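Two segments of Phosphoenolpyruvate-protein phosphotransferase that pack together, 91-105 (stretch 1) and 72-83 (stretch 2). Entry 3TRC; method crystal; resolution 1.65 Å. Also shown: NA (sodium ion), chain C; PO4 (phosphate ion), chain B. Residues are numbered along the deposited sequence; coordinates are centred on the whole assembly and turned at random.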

# COMPACT_ATOMS: atom_id res chain seq x y z
N ASN A 91 18.91 8.83 -4.77
CA ASN A 91 18.67 8.31 -6.11
C ASN A 91 19.79 8.79 -7.02
O ASN A 91 19.89 9.99 -7.32
CB ASN A 91 17.32 8.86 -6.59
CG ASN A 91 16.82 8.21 -7.87
OD1 ASN A 91 17.59 7.63 -8.64
ND2 ASN A 91 15.52 8.34 -8.12
N LEU A 92 20.64 7.87 -7.46
CA LEU A 92 21.84 8.23 -8.21
C LEU A 92 21.98 7.41 -9.49
O LEU A 92 21.53 6.27 -9.56
CB LEU A 92 23.09 8.00 -7.35
CG LEU A 92 23.07 8.66 -5.97
CD1 LEU A 92 24.19 8.11 -5.09
CD2 LEU A 92 23.17 10.17 -6.11
N ALA A 93 22.62 7.99 -10.50
CA ALA A 93 22.90 7.28 -11.74
C ALA A 93 24.18 6.45 -11.65
O ALA A 93 24.32 5.44 -12.34
CB ALA A 93 22.99 8.26 -12.90
N ASP A 94 25.12 6.88 -10.82
CA ASP A 94 26.39 6.17 -10.69
C ASP A 94 26.91 6.20 -9.25
O ASP A 94 27.76 7.03 -8.89
CB ASP A 94 27.43 6.77 -11.64
CG ASP A 94 28.47 5.76 -12.09
OD1 ASP A 94 28.66 4.73 -11.41
OD2 ASP A 94 29.12 6.01 -13.13
N ALA A 95 26.39 5.29 -8.43
CA ALA A 95 26.71 5.25 -7.00
C ALA A 95 28.20 5.23 -6.67
O ALA A 95 28.63 5.93 -5.75
CB ALA A 95 26.00 4.06 -6.33
N PRO A 96 29.00 4.43 -7.40
CA PRO A 96 30.43 4.37 -7.06
C PRO A 96 31.14 5.72 -7.15
O PRO A 96 32.21 5.87 -6.54
CB PRO A 96 30.98 3.40 -8.11
CG PRO A 96 29.83 2.50 -8.41
CD PRO A 96 28.64 3.43 -8.41
N LEU A 97 30.57 6.68 -7.86
CA LEU A 97 31.18 8.00 -7.97
C LEU A 97 30.83 8.91 -6.79
O LEU A 97 31.44 9.97 -6.62
CB LEU A 97 30.81 8.69 -9.29
CG LEU A 97 31.11 7.89 -10.56
CD1 LEU A 97 30.80 8.72 -11.79
CD2 LEU A 97 32.56 7.42 -10.57
N HIS A 98 29.86 8.51 -5.98
CA HIS A 98 29.47 9.30 -4.81
C HIS A 98 30.57 9.23 -3.76
O HIS A 98 31.10 8.15 -3.50
CB HIS A 98 28.15 8.81 -4.23
CG HIS A 98 27.53 9.75 -3.24
ND1 HIS A 98 27.98 9.87 -1.94
CD2 HIS A 98 26.49 10.60 -3.36
CE1 HIS A 98 27.25 10.76 -1.30
NE2 HIS A 98 26.34 11.23 -2.14
N PRO A 99 30.91 10.37 -3.16
CA PRO A 99 31.98 10.47 -2.16
C PRO A 99 31.80 9.55 -0.96
O PRO A 99 32.79 9.20 -0.31
CB PRO A 99 31.91 11.93 -1.71
CG PRO A 99 31.29 12.65 -2.86
CD PRO A 99 30.30 11.68 -3.45
N ALA A 100 30.56 9.17 -0.66
CA ALA A 100 30.28 8.36 0.53
C ALA A 100 30.36 6.86 0.23
O ALA A 100 30.40 6.04 1.15
CB ALA A 100 28.92 8.71 1.11
N TYR A 101 30.37 6.52 -1.05
CA TYR A 101 30.34 5.12 -1.47
C TYR A 101 31.58 4.33 -1.04
O TYR A 101 32.71 4.79 -1.22
CB TYR A 101 30.15 5.02 -2.98
CG TYR A 101 29.91 3.61 -3.49
CD1 TYR A 101 28.64 3.06 -3.51
CD2 TYR A 101 30.96 2.84 -3.97
CE1 TYR A 101 28.41 1.78 -3.98
CE2 TYR A 101 30.75 1.55 -4.44
CZ TYR A 101 29.48 1.03 -4.45
OH TYR A 101 29.27 -0.25 -4.92
N LYS A 102 31.36 3.15 -0.47
CA LYS A 102 32.46 2.27 -0.08
C LYS A 102 32.53 1.07 -1.02
O LYS A 102 31.64 0.22 -1.01
CB LYS A 102 32.28 1.81 1.37
CG LYS A 102 32.35 2.94 2.39
CD LYS A 102 31.75 2.52 3.73
CE LYS A 102 32.82 2.31 4.79
NZ LYS A 102 33.79 1.26 4.40
N HIS A 103 33.58 1.01 -1.83
CA HIS A 103 33.70 -0.05 -2.83
C HIS A 103 34.25 -1.34 -2.22
O HIS A 103 35.31 -1.34 -1.59
CB HIS A 103 34.58 0.42 -3.99
CG HIS A 103 34.54 -0.50 -5.18
ND1 HIS A 103 35.68 -1.05 -5.73
CD2 HIS A 103 33.50 -0.97 -5.90
CE1 HIS A 103 35.34 -1.81 -6.76
NE2 HIS A 103 34.02 -1.79 -6.88
N ARG A 104 33.53 -2.43 -2.42
CA ARG A 104 33.93 -3.72 -1.85
C ARG A 104 34.05 -4.78 -2.94
O ARG A 104 33.23 -5.70 -3.02
CB ARG A 104 32.95 -4.16 -0.77
CG ARG A 104 32.93 -3.25 0.46
CD ARG A 104 32.02 -3.78 1.54
NE ARG A 104 32.03 -2.93 2.73
CZ ARG A 104 31.21 -1.91 2.92
NH1 ARG A 104 30.31 -1.59 1.99
NH2 ARG A 104 31.28 -1.19 4.03
N PRO A 105 35.09 -4.67 -3.77
CA PRO A 105 35.32 -5.59 -4.88
C PRO A 105 35.52 -7.02 -4.40
O PRO A 105 35.24 -7.97 -5.13
CB PRO A 105 36.61 -5.06 -5.51
CG PRO A 105 37.31 -4.35 -4.40
CD PRO A 105 36.21 -3.72 -3.59
NA NA C . 22.87 5.31 9.20
P PO4 B . 28.14 1.52 1.09
O1 PO4 B . 29.05 1.09 2.20
O2 PO4 B . 28.12 0.45 0.01
O3 PO4 B . 26.73 1.73 1.60
O4 PO4 B . 28.64 2.80 0.47
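Stretch 2 (72-83) RLKFGEGLIGLV

Packing of residues 72-83 on residues 91-105. Stretch 2 runs from a short strand, 72-74, through a type II turn from Lys74 to Glu77, closed by Glu77 N to Lys74 O at 3.2 Å, and into a helix that carries Leu79 to Val83 and continues beyond. Stretch 1 leaves its strand at Leu92, makes a 3-10 segment at 95-97 and a type I turn from His98 to Tyr101, with Tyr101 N bonded to His98 O at 3.0 Å, then extends as loop. The first turn of the helix lies against this bend: the CA atoms of Ala100 and Gly78 are 4.9 Å apart, those of Tyr101 and Leu79 5.0 Å. From His98 to Arg104 the partners broadly step back along stretch 2, from Leu82 to Leu73. Together the two stretches bury 413 Å².

The main bump is Leu79, the residue most covered by the opposing stretch, which fills a hollow lined by Leu92, Ala95, His98 and Tyr101. Leu79 CD2 lies 3.7 Å from Leu92 CD1, 3.8 Å from Ala95 CB and 4.1 Å from Tyr101 CD1, meeting the tyrosine ring at its edge. Leu79 CD1 sits over one face of the His98 imidazole, 3.9 Å from the ring centroid and only 8° off the normal, a CH-pi contact. Within the turn, Ala100 N donates to His98 ND1 at 3.0 Å. One helical turn on from Gly78, Leu82 adds a second, smaller bump: its CD2 lies 3.7 Å from His98 CE1 and 4.3 Å from Ala100 CB.

At Gly78 the backbones themselves come close. Ala100 O approaches Gly78 CA at 3.1 Å in a CA-H...O contact, while Lys102 CD lies 3.6 Å from Gly78 CA. Positive phi favours glycine here, and a CB on Gly78 would come within 2.3 Å of PO4 O1 and crowd Lys102 CD at 3.2 Å. No direct hydrogen bond joins the stretches; Leu79 N and Ala100 O, 3.5 Å apart, have a poor angle.

The phosphate, probably from the crystallisation liquor, bridges them instead. Leu79 N and Lys102 N both donate to PO4 O4, at 2.8 and 2.9 Å; Ile80 N reaches PO4 O3 at 2.9 Å, and Arg104 NH1 reaches PO4 O1 at 3.0 Å. The Arg104 guanidinium thus meets the phosphate at its edge and leaves a face for Leu73, whose CD2 comes to 3.9 Å from Arg104 NH2. Leu73 starts sideways, but its end comes nearer to stretch 1.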

# COMPACT_ATOMS: atom_id res chain seq x y z
N ARG A 72 26.73 -7.07 7.63
CA ARG A 72 26.45 -5.98 8.55
C ARG A 72 27.19 -4.72 8.14
O ARG A 72 28.37 -4.75 7.80
CB ARG A 72 26.82 -6.39 9.99
CG ARG A 72 25.90 -7.46 10.55
CD ARG A 72 26.41 -8.08 11.84
NE ARG A 72 25.35 -8.91 12.42
CZ ARG A 72 24.40 -8.46 13.22
NH1 ARG A 72 24.39 -7.17 13.58
NH2 ARG A 72 23.47 -9.28 13.68
N LEU A 73 26.47 -3.60 8.16
CA LEU A 73 27.03 -2.31 7.78
C LEU A 73 26.81 -1.34 8.93
O LEU A 73 25.72 -1.28 9.48
CB LEU A 73 26.33 -1.79 6.52
CG LEU A 73 26.41 -2.68 5.28
CD1 LEU A 73 25.56 -2.11 4.15
CD2 LEU A 73 27.85 -2.86 4.84
N LYS A 74 27.84 -0.59 9.30
CA LYS A 74 27.74 0.29 10.46
C LYS A 74 26.83 1.49 10.21
O LYS A 74 26.84 2.08 9.12
CB LYS A 74 29.13 0.78 10.88
CG LYS A 74 30.04 -0.31 11.40
CD LYS A 74 29.52 -0.88 12.71
CE LYS A 74 30.52 -1.84 13.33
NZ LYS A 74 30.01 -2.41 14.61
N PHE A 75 26.04 1.84 11.22
CA PHE A 75 25.23 3.05 11.14
C PHE A 75 26.12 4.23 10.75
O PHE A 75 27.23 4.37 11.26
CB PHE A 75 24.57 3.37 12.49
CG PHE A 75 23.41 2.46 12.86
CD1 PHE A 75 22.95 1.50 11.99
CD2 PHE A 75 22.79 2.60 14.10
CE1 PHE A 75 21.88 0.68 12.35
CE2 PHE A 75 21.73 1.79 14.46
CZ PHE A 75 21.28 0.82 13.59
N GLY A 76 25.63 5.06 9.84
CA GLY A 76 26.27 6.33 9.54
C GLY A 76 27.31 6.22 8.44
O GLY A 76 27.79 7.24 7.92
N GLU A 77 27.67 5.00 8.08
CA GLU A 77 28.77 4.77 7.16
C GLU A 77 28.32 4.43 5.74
O GLU A 77 27.31 3.76 5.54
CB GLU A 77 29.70 3.67 7.68
CG GLU A 77 30.37 4.02 8.99
CD GLU A 77 31.54 3.10 9.29
OE1 GLU A 77 31.74 2.12 8.54
OE2 GLU A 77 32.26 3.36 10.28
N GLY A 78 29.09 4.90 4.77
CA GLY A 78 28.79 4.62 3.38
C GLY A 78 27.52 5.27 2.87
O GLY A 78 26.88 6.07 3.55
N LEU A 79 27.15 4.90 1.66
CA LEU A 79 25.98 5.46 1.01
C LEU A 79 24.70 4.96 1.70
O LEU A 79 23.76 5.72 1.92
CB LEU A 79 25.98 5.07 -0.46
CG LEU A 79 24.99 5.78 -1.38
CD1 LEU A 79 25.08 7.29 -1.22
CD2 LEU A 79 25.26 5.36 -2.82
N ILE A 80 24.67 3.68 2.03
CA ILE A 80 23.52 3.12 2.73
C ILE A 80 23.34 3.79 4.09
O ILE A 80 22.21 4.13 4.49
CB ILE A 80 23.61 1.59 2.83
CG1 ILE A 80 23.46 0.99 1.43
CG2 ILE A 80 22.54 1.04 3.77
CD1 ILE A 80 23.74 -0.50 1.33
N GLY A 81 24.44 4.01 4.80
CA GLY A 81 24.42 4.77 6.04
C GLY A 81 23.87 6.17 5.83
O GLY A 81 23.12 6.68 6.66
N LEU A 82 24.23 6.79 4.72
CA LEU A 82 23.76 8.15 4.45
C LEU A 82 22.25 8.18 4.25
O LEU A 82 21.57 9.08 4.74
CB LEU A 82 24.50 8.74 3.26
CG LEU A 82 24.28 10.22 2.97
CD1 LEU A 82 24.59 11.07 4.21
CD2 LEU A 82 25.11 10.66 1.77
N VAL A 83 21.70 7.18 3.55
CA VAL A 83 20.26 7.07 3.41
C VAL A 83 19.60 7.00 4.79
O VAL A 83 18.61 7.68 5.06
CB VAL A 83 19.85 5.80 2.63
CG1 VAL A 83 18.33 5.65 2.62
CG2 VAL A 83 20.42 5.83 1.21